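Local coordinates for glycosyl hydrolase (Rhizobium leguminosarum bv. trifolii, PDB 5NDX), which probably hydrolyses O-glycosidic bonds as a family 39 glycoside hydrolase and bacterial orthologue of human alpha-L-iduronidase, at residues I86-M97 with E135-N145. The protein carries 2 engineered substitutions. Numbering follows the deposited sequence.
Sequences IEHRLKPFFELM and ELRTWYFETTN. With 8U8 ((2~{R},3~{S},4~{S},5~{R},6~{S})-6-(4-methyl-2-oxidanylidene-chromen-7-yl)oxy-3,4,5-tris(oxidanyl)oxane-2-carboxylic acid), chain N; 8U8 ((2~{R},3~{S},4~{S},5~{R},6~{S})-6-(4-methyl-2-oxidanylidene-chromen-7-yl)oxy-3,4,5-tris(oxidanyl)oxane-2-carboxylic acid), chain M.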
ATOM      1  N   ILE A  86     -11.117   5.279  -9.017  1.00 36.20           N
ATOM      2  CA  ILE A  86     -11.714   4.233  -9.879  1.00 38.01           C
ATOM      3  C   ILE A  86     -10.921   4.031 -11.180  1.00 36.16           C
ATOM      4  O   ILE A  86     -10.615   2.927 -11.565  1.00 35.68           O
ATOM      5  CB  ILE A  86     -13.208   4.512 -10.177  1.00 40.02           C
ATOM      6  CG1 ILE A  86     -14.137   4.088  -9.023  1.00 43.80           C
ATOM      7  CG2 ILE A  86     -13.728   3.660 -11.354  1.00 41.45           C
ATOM      8  CD1 ILE A  86     -13.654   4.230  -7.608  1.00 44.96           C
ATOM      9  N   GLU A  87     -10.539   5.118 -11.796  1.00 36.44           N
ATOM     10  CA  GLU A  87      -9.731   5.106 -12.995  1.00 39.11           C
ATOM     11  C   GLU A  87      -8.347   4.427 -12.796  1.00 39.36           C
ATOM     12  O   GLU A  87      -7.814   3.851 -13.723  1.00 38.83           O
ATOM     13  CB  GLU A  87      -9.570   6.567 -13.411  1.00 44.18           C
ATOM     14  CG  GLU A  87      -8.819   6.789 -14.702  1.00 51.03           C
ATOM     15  CD  GLU A  87      -8.326   8.226 -14.877  1.00 56.47           C
ATOM     16  OE1 GLU A  87      -8.651   9.133 -14.057  1.00 59.17           O
ATOM     17  OE2 GLU A  87      -7.584   8.435 -15.867  1.00 57.45           O
ATOM     18  N   HIS A  88      -7.785   4.444 -11.581  1.00 35.60           N
ATOM     19  CA  HIS A  88      -6.508   3.733 -11.324  1.00 36.49           C
ATOM     20  C   HIS A  88      -6.679   2.405 -10.588  1.00 36.62           C
ATOM     21  O   HIS A  88      -5.736   1.928  -9.958  1.00 34.79           O
ATOM     22  CB  HIS A  88      -5.573   4.672 -10.594  1.00 37.06           C
ATOM     23  CG  HIS A  88      -5.160   5.807 -11.445  1.00 38.29           C
ATOM     24  ND1 HIS A  88      -5.834   7.004 -11.453  1.00 38.83           N
ATOM     25  CD2 HIS A  88      -4.217   5.896 -12.409  1.00 40.43           C
ATOM     26  CE1 HIS A  88      -5.284   7.809 -12.345  1.00 41.48           C
ATOM     27  NE2 HIS A  88      -4.303   7.161 -12.945  1.00 42.38           N
ATOM     28  N   ARG A  89      -7.887   1.825 -10.675  1.00 34.75           N
ATOM     29  CA  ARG A  89      -8.208   0.535 -10.101  1.00 36.25           C
ATOM     30  C   ARG A  89      -8.018   0.524  -8.605  1.00 35.30           C
ATOM     31  O   ARG A  89      -7.518  -0.422  -8.047  1.00 36.99           O
ATOM     32  CB  ARG A  89      -7.393  -0.582 -10.793  1.00 39.59           C
ATOM     33  CG  ARG A  89      -7.504  -0.542 -12.338  1.00 41.74           C
ATOM     34  CD  ARG A  89      -6.889  -1.783 -13.000  1.00 43.30           C
ATOM     35  NE  ARG A  89      -5.423  -1.841 -12.810  1.00 45.60           N
ATOM     36  CZ  ARG A  89      -4.497  -1.343 -13.643  1.00 49.30           C
ATOM     37  NH1 ARG A  89      -4.860  -0.716 -14.755  1.00 54.24           N
ATOM     38  NH2 ARG A  89      -3.190  -1.464 -13.366  1.00 45.95           N
ATOM     39  N   LEU A  90      -8.411   1.600  -7.951  1.00 35.30           N
ATOM     40  CA  LEU A  90      -8.370   1.699  -6.512  1.00 35.01           C
ATOM     41  C   LEU A  90      -9.807   1.855  -6.017  1.00 34.82           C
ATOM     42  O   LEU A  90     -10.649   2.387  -6.726  1.00 35.11           O
ATOM     43  CB  LEU A  90      -7.500   2.858  -6.116  1.00 34.74           C
ATOM     44  CG  LEU A  90      -6.026   2.599  -6.508  1.00 37.15           C
ATOM     45  CD1 LEU A  90      -5.233   3.882  -6.488  1.00 36.62           C
ATOM     46  CD2 LEU A  90      -5.376   1.536  -5.619  1.00 37.10           C
ATOM     47  N   LYS A  91     -10.060   1.375  -4.810  1.00 33.41           N
ATOM     48  CA  LYS A  91     -11.346   1.469  -4.164  1.00 34.17           C
ATOM     49  C   LYS A  91     -11.246   2.279  -2.913  1.00 35.15           C
ATOM     50  O   LYS A  91     -10.287   2.154  -2.186  1.00 33.57           O
ATOM     51  CB  LYS A  91     -11.827   0.070  -3.795  1.00 34.59           C
ATOM     52  CG  LYS A  91     -11.974  -0.826  -5.041  1.00 35.42           C
ATOM     53  CD  LYS A  91     -12.184  -2.261  -4.707  1.00 35.82           C
ATOM     54  CE  LYS A  91     -12.200  -3.154  -5.965  1.00 36.66           C
ATOM     55  NZ  LYS A  91     -13.357  -2.766  -6.781  1.00 38.30           N
ATOM     56  N   PRO A  92     -12.284   3.063  -2.598  1.00 37.00           N
ATOM     57  CA  PRO A  92     -12.208   3.759  -1.336  1.00 35.63           C
ATOM     58  C   PRO A  92     -12.512   2.874  -0.113  1.00 35.50           C
ATOM     59  O   PRO A  92     -13.455   2.068  -0.104  1.00 33.76           O
ATOM     60  CB  PRO A  92     -13.253   4.859  -1.502  1.00 37.42           C
ATOM     61  CG  PRO A  92     -14.208   4.302  -2.461  1.00 36.94           C
ATOM     62  CD  PRO A  92     -13.357   3.604  -3.451  1.00 36.36           C
ATOM     63  N   PHE A  93     -11.690   3.050   0.910  1.00 34.28           N
ATOM     64  CA  PHE A  93     -12.009   2.627   2.260  1.00 36.62           C
ATOM     65  C   PHE A  93     -12.581   3.934   2.810  1.00 36.59           C
ATOM     66  O   PHE A  93     -11.842   4.817   3.228  1.00 36.82           O
ATOM     67  CB  PHE A  93     -10.742   2.134   2.972  1.00 38.07           C
ATOM     68  CG  PHE A  93     -10.947   1.579   4.350  1.00 39.43           C
ATOM     69  CD1 PHE A  93     -12.197   1.404   4.920  1.00 39.05           C
ATOM     70  CD2 PHE A  93      -9.823   1.232   5.110  1.00 40.39           C
ATOM     71  CE1 PHE A  93     -12.337   0.908   6.211  1.00 39.75           C
ATOM     72  CE2 PHE A  93      -9.961   0.748   6.398  1.00 39.96           C
ATOM     73  CZ  PHE A  93     -11.223   0.555   6.944  1.00 41.14           C
ATOM     74  N   PHE A  94     -13.911   4.057   2.665  1.00 35.32           N
ATOM     75  CA  PHE A  94     -14.634   5.326   2.644  1.00 37.21           C
ATOM     76  C   PHE A  94     -15.035   5.684   4.071  1.00 37.08           C
ATOM     77  O   PHE A  94     -15.983   5.104   4.613  1.00 37.05           O
ATOM     78  CB  PHE A  94     -15.905   5.182   1.766  1.00 37.39           C
ATOM     79  CG  PHE A  94     -16.504   6.483   1.297  1.00 37.96           C
ATOM     80  CD1 PHE A  94     -16.921   7.459   2.193  1.00 40.21           C
ATOM     81  CD2 PHE A  94     -16.691   6.721  -0.047  1.00 38.80           C
ATOM     82  CE1 PHE A  94     -17.461   8.656   1.737  1.00 39.84           C
ATOM     83  CE2 PHE A  94     -17.235   7.918  -0.500  1.00 39.56           C
ATOM     84  CZ  PHE A  94     -17.629   8.875   0.393  1.00 39.72           C
ATOM     85  N   GLU A  95     -14.313   6.617   4.666  1.00 35.76           N
ATOM     86  CA  GLU A  95     -14.660   7.122   5.973  1.00 38.20           C
ATOM     87  C   GLU A  95     -15.774   8.132   5.780  1.00 38.34           C
ATOM     88  O   GLU A  95     -15.627   9.091   4.987  1.00 37.20           O
ATOM     89  CB  GLU A  95     -13.483   7.812   6.661  1.00 39.79           C
ATOM     90  CG  GLU A  95     -12.269   6.904   6.803  1.00 43.12           C
ATOM     91  CD  GLU A  95     -11.055   7.679   7.289  1.00 46.19           C
ATOM     92  OE1 GLU A  95     -10.377   8.322   6.436  1.00 47.70           O
ATOM     93  OE2 GLU A  95     -10.837   7.672   8.524  1.00 47.97           O
ATOM     94  N   LEU A  96     -16.871   7.910   6.488  1.00 39.84           N
ATOM     95  CA  LEU A  96     -18.036   8.803   6.390  1.00 42.57           C
ATOM     96  C   LEU A  96     -17.753  10.015   7.289  1.00 44.15           C
ATOM     97  O   LEU A  96     -18.157  10.070   8.441  1.00 45.25           O
ATOM     98  CB  LEU A  96     -19.295   8.047   6.791  1.00 42.68           C
ATOM     99  CG  LEU A  96     -19.656   6.930   5.803  1.00 42.63           C
ATOM    100  CD1 LEU A  96     -20.756   6.017   6.338  1.00 45.01           C
ATOM    101  CD2 LEU A  96     -20.014   7.458   4.425  1.00 42.86           C
ATOM    102  N   MET A  97     -17.048  10.990   6.732  1.00 43.95           N
ATOM    103  CA  MET A  97     -16.324  11.934   7.513  1.00 44.84           C
ATOM    104  C   MET A  97     -16.146  13.222   6.759  1.00 45.82           C
ATOM    105  O   MET A  97     -15.859  13.237   5.552  1.00 45.16           O
ATOM    106  CB  MET A  97     -14.973  11.292   7.804  1.00 48.07           C
ATOM    107  CG  MET A  97     -13.842  12.159   8.301  1.00 50.69           C
ATOM    108  SD  MET A  97     -12.265  11.213   8.387  1.00 50.73           S
ATOM    109  CE  MET A  97     -11.310  12.456   9.255  1.00 51.46           C
ATOM    110  N   GLU A 135     -19.623  -2.121  -8.309  1.00 43.37           N
ATOM    111  CA  GLU A 135     -18.463  -1.336  -7.846  1.00 45.23           C
ATOM    112  C   GLU A 135     -18.654  -0.926  -6.412  1.00 43.24           C
ATOM    113  O   GLU A 135     -17.767  -1.187  -5.599  1.00 40.46           O
ATOM    114  CB  GLU A 135     -18.144  -0.124  -8.738  1.00 45.59           C
ATOM    115  CG  GLU A 135     -17.024   0.807  -8.230  1.00 46.40           C
ATOM    116  CD  GLU A 135     -15.647   0.155  -8.154  1.00 44.06           C
ATOM    117  OE1 GLU A 135     -15.375  -0.739  -8.940  1.00 47.04           O
ATOM    118  OE2 GLU A 135     -14.827   0.517  -7.287  1.00 43.66           O
ATOM    119  N   LEU A 136     -19.811  -0.345  -6.089  1.00 41.89           N
ATOM    120  CA  LEU A 136     -20.085   0.093  -4.712  1.00 44.32           C
ATOM    121  C   LEU A 136     -19.936  -0.987  -3.647  1.00 41.81           C
ATOM    122  O   LEU A 136     -19.430  -0.752  -2.533  1.00 39.97           O
ATOM    123  CB  LEU A 136     -21.492   0.698  -4.595  1.00 49.17           C
ATOM    124  CG  LEU A 136     -21.612   2.184  -4.317  1.00 54.33           C
ATOM    125  CD1 LEU A 136     -21.368   2.464  -2.888  1.00 56.17           C
ATOM    126  CD2 LEU A 136     -20.650   3.005  -5.149  1.00 56.75           C
ATOM    127  N   ARG A 137     -20.424  -2.158  -3.988  1.00 40.67           N
ATOM    128  CA  ARG A 137     -20.402  -3.265  -3.091  1.00 44.08           C
ATOM    129  C   ARG A 137     -18.992  -3.794  -2.838  1.00 41.30           C
ATOM    130  O   ARG A 137     -18.865  -4.601  -1.970  1.00 41.00           O
ATOM    131  CB  ARG A 137     -21.279  -4.429  -3.618  1.00 46.82           C
ATOM    132  CG  ARG A 137     -22.763  -4.171  -3.436  1.00 53.59           C
ATOM    133  CD  ARG A 137     -23.601  -5.291  -4.043  1.00 58.56           C
ATOM    134  NE  ARG A 137     -24.673  -4.782  -4.895  1.00 65.69           N
ATOM    135  CZ  ARG A 137     -25.988  -4.851  -4.657  1.00 74.58           C
ATOM    136  NH1 ARG A 137     -26.481  -5.385  -3.542  1.00 81.06           N
ATOM    137  NH2 ARG A 137     -26.846  -4.347  -5.545  1.00 78.15           N
ATOM    138  N   THR A 138     -17.992  -3.416  -3.635  1.00 39.37           N
ATOM    139  CA  THR A 138     -16.589  -3.781  -3.364  1.00 39.24           C
ATOM    140  C   THR A 138     -15.918  -2.796  -2.380  1.00 38.89           C
ATOM    141  O   THR A 138     -14.755  -3.031  -1.976  1.00 37.85           O
ATOM    142  CB  THR A 138     -15.736  -3.882  -4.650  1.00 36.92           C
ATOM    143  OG1 THR A 138     -15.550  -2.576  -5.224  1.00 35.34           O
ATOM    144  CG2 THR A 138     -16.347  -4.932  -5.706  1.00 36.43           C
ATOM    145  N   TRP A 139     -16.633  -1.729  -1.972  1.00 37.21           N
ATOM    146  CA  TRP A 139     -16.068  -0.728  -1.083  1.00 35.42           C
ATOM    147  C   TRP A 139     -16.310  -1.136   0.357  1.00 36.19           C
ATOM    148  O   TRP A 139     -17.057  -2.079   0.592  1.00 34.88           O
ATOM    149  CB  TRP A 139     -16.656   0.621  -1.323  1.00 36.14           C
ATOM    150  CG  TRP A 139     -16.434   1.189  -2.683  1.00 35.20           C
ATOM    151  CD1 TRP A 139     -15.822   0.612  -3.729  1.00 34.92           C
ATOM    152  CD2 TRP A 139     -16.917   2.453  -3.140  1.00 36.06           C
ATOM    153  NE1 TRP A 139     -15.870   1.448  -4.835  1.00 36.32           N
ATOM    154  CE2 TRP A 139     -16.524   2.596  -4.483  1.00 34.90           C
ATOM    155  CE3 TRP A 139     -17.576   3.525  -2.513  1.00 37.28           C
ATOM    156  CZ2 TRP A 139     -16.812   3.732  -5.226  1.00 34.87           C
ATOM    157  CZ3 TRP A 139     -17.852   4.666  -3.261  1.00 36.68           C
ATOM    158  CH2 TRP A 139     -17.481   4.756  -4.591  1.00 36.18           C
ATOM    159  N   TYR A 140     -15.599  -0.497   1.297  1.00 34.97           N
ATOM    160  CA  TYR A 140     -15.905  -0.601   2.731  1.00 36.45           C
ATOM    161  C   TYR A 140     -16.164   0.803   3.231  1.00 36.90           C
ATOM    162  O   TYR A 140     -15.494   1.720   2.818  1.00 38.15           O
ATOM    163  CB  TYR A 140     -14.793  -1.293   3.535  1.00 36.47           C
ATOM    164  CG  TYR A 140     -14.617  -2.721   3.119  1.00 35.57           C
ATOM    165  CD1 TYR A 140     -13.847  -3.048   2.021  1.00 35.79           C
ATOM    166  CD2 TYR A 140     -15.277  -3.744   3.781  1.00 37.12           C
ATOM    167  CE1 TYR A 140     -13.747  -4.373   1.585  1.00 36.88           C
ATOM    168  CE2 TYR A 140     -15.152  -5.089   3.377  1.00 36.59           C
ATOM    169  CZ  TYR A 140     -14.421  -5.402   2.263  1.00 36.11           C
ATOM    170  OH  TYR A 140     -14.312  -6.745   1.848  1.00 35.91           O
ATOM    171  N   PHE A 141     -17.164   0.951   4.098  1.00 37.27           N
ATOM    172  CA  PHE A 141     -17.497   2.222   4.714  1.00 37.99           C
ATOM    173  C   PHE A 141     -17.144   2.149   6.167  1.00 37.46           C
ATOM    174  O   PHE A 141     -17.326   1.111   6.790  1.00 38.22           O
ATOM    175  CB  PHE A 141     -18.985   2.532   4.566  1.00 39.99           C
ATOM    176  CG  PHE A 141     -19.379   2.770   3.158  1.00 39.10           C
ATOM    177  CD1 PHE A 141     -19.273   4.049   2.616  1.00 38.87           C
ATOM    178  CD2 PHE A 141     -19.723   1.708   2.343  1.00 39.77           C
ATOM    179  CE1 PHE A 141     -19.595   4.277   1.282  1.00 38.44           C
ATOM    180  CE2 PHE A 141     -20.015   1.917   1.003  1.00 39.04           C
ATOM    181  CZ  PHE A 141     -19.956   3.204   0.484  1.00 39.25           C
ATOM    182  N   GLU A 142     -16.648   3.265   6.684  1.00 37.06           N
ATOM    183  CA  GLU A 142     -16.150   3.351   8.054  1.00 41.52           C
ATOM    184  C   GLU A 142     -16.638   4.603   8.730  1.00 40.48           C
ATOM    185  O   GLU A 142     -16.849   5.632   8.083  1.00 40.12           O
ATOM    186  CB  GLU A 142     -14.602   3.440   8.073  1.00 40.61           C
ATOM    187  CG  GLU A 142     -14.032   2.935   9.368  1.00 41.13           C
ATOM    188  CD  GLU A 142     -12.521   3.037   9.458  1.00 41.45           C
ATOM    189  OE1 GLU A 142     -11.950   3.816   8.697  1.00 41.07           O
ATOM    190  OE2 GLU A 142     -11.925   2.365  10.308  1.00 40.85           O
ATOM    191  N   THR A 143     -16.742   4.530  10.039  1.00 41.91           N
ATOM    192  CA  THR A 143     -16.929   5.742  10.842  1.00 48.20           C
ATOM    193  C   THR A 143     -15.761   6.712  10.700  1.00 56.49           C
ATOM    194  O   THR A 143     -14.618   6.348  10.354  1.00 57.24           O
ATOM    195  CB  THR A 143     -16.911   5.474  12.345  1.00 48.94           C
ATOM    196  OG1 THR A 143     -15.658   4.835  12.660  1.00 50.98           O
ATOM    197  CG2 THR A 143     -18.068   4.646  12.762  1.00 48.92           C
ATOM    198  N   THR A 144     -16.102   7.940  11.050  1.00 65.28           N
ATOM    199  CA  THR A 144     -15.250   9.100  11.022  1.00 69.39           C
ATOM    200  C   THR A 144     -14.124   8.789  11.931  1.00 66.79           C
ATOM    201  O   THR A 144     -14.284   8.180  13.014  1.00 67.35           O
ATOM    202  CB  THR A 144     -16.021  10.402  11.511  1.00 72.15           C
ATOM    203  OG1 THR A 144     -15.468  11.592  10.937  1.00 70.27           O
ATOM    204  CG2 THR A 144     -16.047  10.514  13.044  1.00 71.94           C
ATOM    205  N   ASN A 145     -12.993   9.284  11.494  1.00 74.30           N
ATOM    206  CA  ASN A 145     -11.721   8.934  12.063  1.00 79.76           C
ATOM    207  C   ASN A 145     -11.643   9.388  13.534  1.00 84.46           C
ATOM    208  O   ASN A 145     -12.372  10.320  13.983  1.00 83.54           O
ATOM    209  CB  ASN A 145     -10.603   9.572  11.236  1.00 79.17           C
ATOM    210  CG  ASN A 145      -9.226   9.120  11.676  1.00 83.53           C
ATOM    211  OD1 ASN A 145      -8.933   7.905  11.713  1.00 73.44           O
ATOM    212  ND2 ASN A 145      -8.384  10.097  12.073  1.00 82.68           N
TER
HETATM  213  C15 8U8 N 713     -12.405  -2.832   6.146  1.00 39.80           C
HETATM  214  C13 8U8 N 713     -12.495  -4.192   5.835  1.00 38.49           C
HETATM  215  C14 8U8 N 713     -13.374  -5.009   6.535  1.00 37.93           C
HETATM  216  C16 8U8 N 713     -13.522  -6.341   6.176  1.00 40.89           C
HETATM  217  O9  8U8 N 713     -14.258  -7.060   6.838  1.00 43.88           O
HETATM  218  O8  8U8 N 713     -12.755  -6.878   5.189  1.00 39.56           O
HETATM  219  C11 8U8 N 713     -11.935  -6.089   4.465  1.00 36.64           C
HETATM  220  C10 8U8 N 713     -11.285  -6.706   3.425  1.00 36.69           C
HETATM  221  C12 8U8 N 713     -11.777  -4.744   4.770  1.00 35.90           C
HETATM  222  C7  8U8 N 713     -10.919  -4.000   3.960  1.00 34.62           C
HETATM  223  C8  8U8 N 713     -10.251  -4.623   2.912  1.00 35.70           C
HETATM  224  C9  8U8 N 713     -10.432  -5.978   2.624  1.00 37.33           C
HETATM  225  O2  8U8 N 713      -9.761  -6.539   1.566  1.00 41.07           O
HETATM  226  C5  8U8 N 713     -10.268  -7.770   0.986  1.00 39.17           C
HETATM  227  O1  8U8 N 713      -9.625  -8.759   1.809  1.00 42.11           O
HETATM  228  C1  8U8 N 713      -9.774 -10.151   1.448  1.00 43.03           C
HETATM  229  C6  8U8 N 713     -11.267 -10.621   1.563  1.00 46.71           C
HETATM  230  O7  8U8 N 713     -12.033 -10.015   2.338  1.00 43.36           O
HETATM  231  O6  8U8 N 713     -11.619 -11.544   0.813  1.00 51.91           O
HETATM  232  C2  8U8 N 713      -9.233 -10.280   0.026  1.00 42.63           C
HETATM  233  O5  8U8 N 713      -9.291 -11.656  -0.463  1.00 41.25           O
HETATM  234  C3  8U8 N 713     -10.003  -9.331  -0.922  1.00 39.15           C
HETATM  235  O4  8U8 N 713      -9.411  -9.425  -2.191  1.00 38.10           O
HETATM  236  C4  8U8 N 713      -9.859  -7.886  -0.441  1.00 38.59           C
HETATM  237  O3  8U8 N 713     -10.644  -6.989  -1.228  1.00 39.84           O
HETATM  238  C15 8U8 M 712      -4.054  13.837  18.490  1.00126.91           C
HETATM  239  C13 8U8 M 712      -3.936  12.432  18.586  1.00131.95           C
HETATM  240  C14 8U8 M 712      -4.059  11.837  19.845  1.00132.30           C
HETATM  241  C16 8U8 M 712      -3.987  10.447  19.979  1.00131.61           C
HETATM  242  O9  8U8 M 712      -4.072   9.999  21.121  1.00128.59           O
HETATM  243  O8  8U8 M 712      -3.778   9.632  18.884  1.00122.24           O
HETATM  244  C11 8U8 M 712      -3.770  10.171  17.621  1.00118.18           C
HETATM  245  C10 8U8 M 712      -3.696   9.311  16.521  1.00111.55           C
HETATM  246  C12 8U8 M 712      -3.835  11.582  17.459  1.00128.18           C
HETATM  247  C7  8U8 M 712      -3.855  12.086  16.144  1.00122.67           C
HETATM  248  C8  8U8 M 712      -3.786  11.221  15.046  1.00115.94           C
HETATM  249  C9  8U8 M 712      -3.694   9.830  15.221  1.00109.17           C
HETATM  250  O2  8U8 M 712      -3.660   8.935  14.170  1.00 90.24           O
HETATM  251  C5  8U8 M 712      -3.161   9.260  12.814  1.00 68.08           C
HETATM  252  O1  8U8 M 712      -1.894   9.924  12.936  1.00 60.78           O
HETATM  253  C1  8U8 M 712      -1.408  10.606  11.845  1.00 48.18           C
HETATM  254  C6  8U8 M 712      -0.020  10.310  11.902  1.00 35.15           C
HETATM  255  O7  8U8 M 712       0.728  11.139  11.396  1.00 37.79           O
HETATM  256  O6  8U8 M 712       0.287   9.252  12.421  1.00 37.30           O
HETATM  257  C2  8U8 M 712      -1.876  10.117  10.440  1.00 59.96           C
HETATM  258  O5  8U8 M 712      -1.152   8.916  10.100  1.00 54.97           O
HETATM  259  C3  8U8 M 712      -3.451   9.923  10.329  1.00 54.95           C
HETATM  260  O4  8U8 M 712      -3.980  10.867   9.463  1.00 55.21           O
HETATM  261  C4  8U8 M 712      -4.144  10.008  11.726  1.00 66.47           C
HETATM  262  O3  8U8 M 712      -5.527   9.480  11.589  1.00 53.88           O
HETATM  263  O   HOH W   1     -12.329   0.585  -8.315  1.00 35.25           O
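Pro92 lies over one face of the Trp139 indole, its CG 3.4 Å from the centroid of the six-membered ring in a CH-pi contact, while Leu136 CD2 lies over the opposite face, toward its rim. The indole is also held at its edge: NE1 gives a nearly straight bond (168°) to Glu135 OE2, which also takes a water shared with Leu90 O. Lys91 bends at its last torsion (chi4 -64°), which brings NZ to Thr138 OG1 at 2.7 Å and into a longer salt bridge with Glu135 OE1. With an alanine at Trp139, the face that Pro92 rests on would be lost, which is likely to leave a gap there and Glu135 OE2 without its indole donor.

Beyond this, strands 91-95 and 140-142 are a worked case of parallel pairing in a TIM barrel; Phe94 N bonds to Tyr140 O (2.8 Å), and Phe94 O accepts from Glu142 N. On the inner side, Tyr140 lays a ring face against the coumarin of the chain N ligand, whose methyl C15 meets Phe93 CZ at 3.7 Å. Asn145 ND2 donates to O3 of the chain M copy (3.0 Å). Arg57, salt-bridged to both Glu95 OE2 and Glu142 OE1, probably offsets their repulsion, while Phe94 and Phe141 pack the helix-facing side.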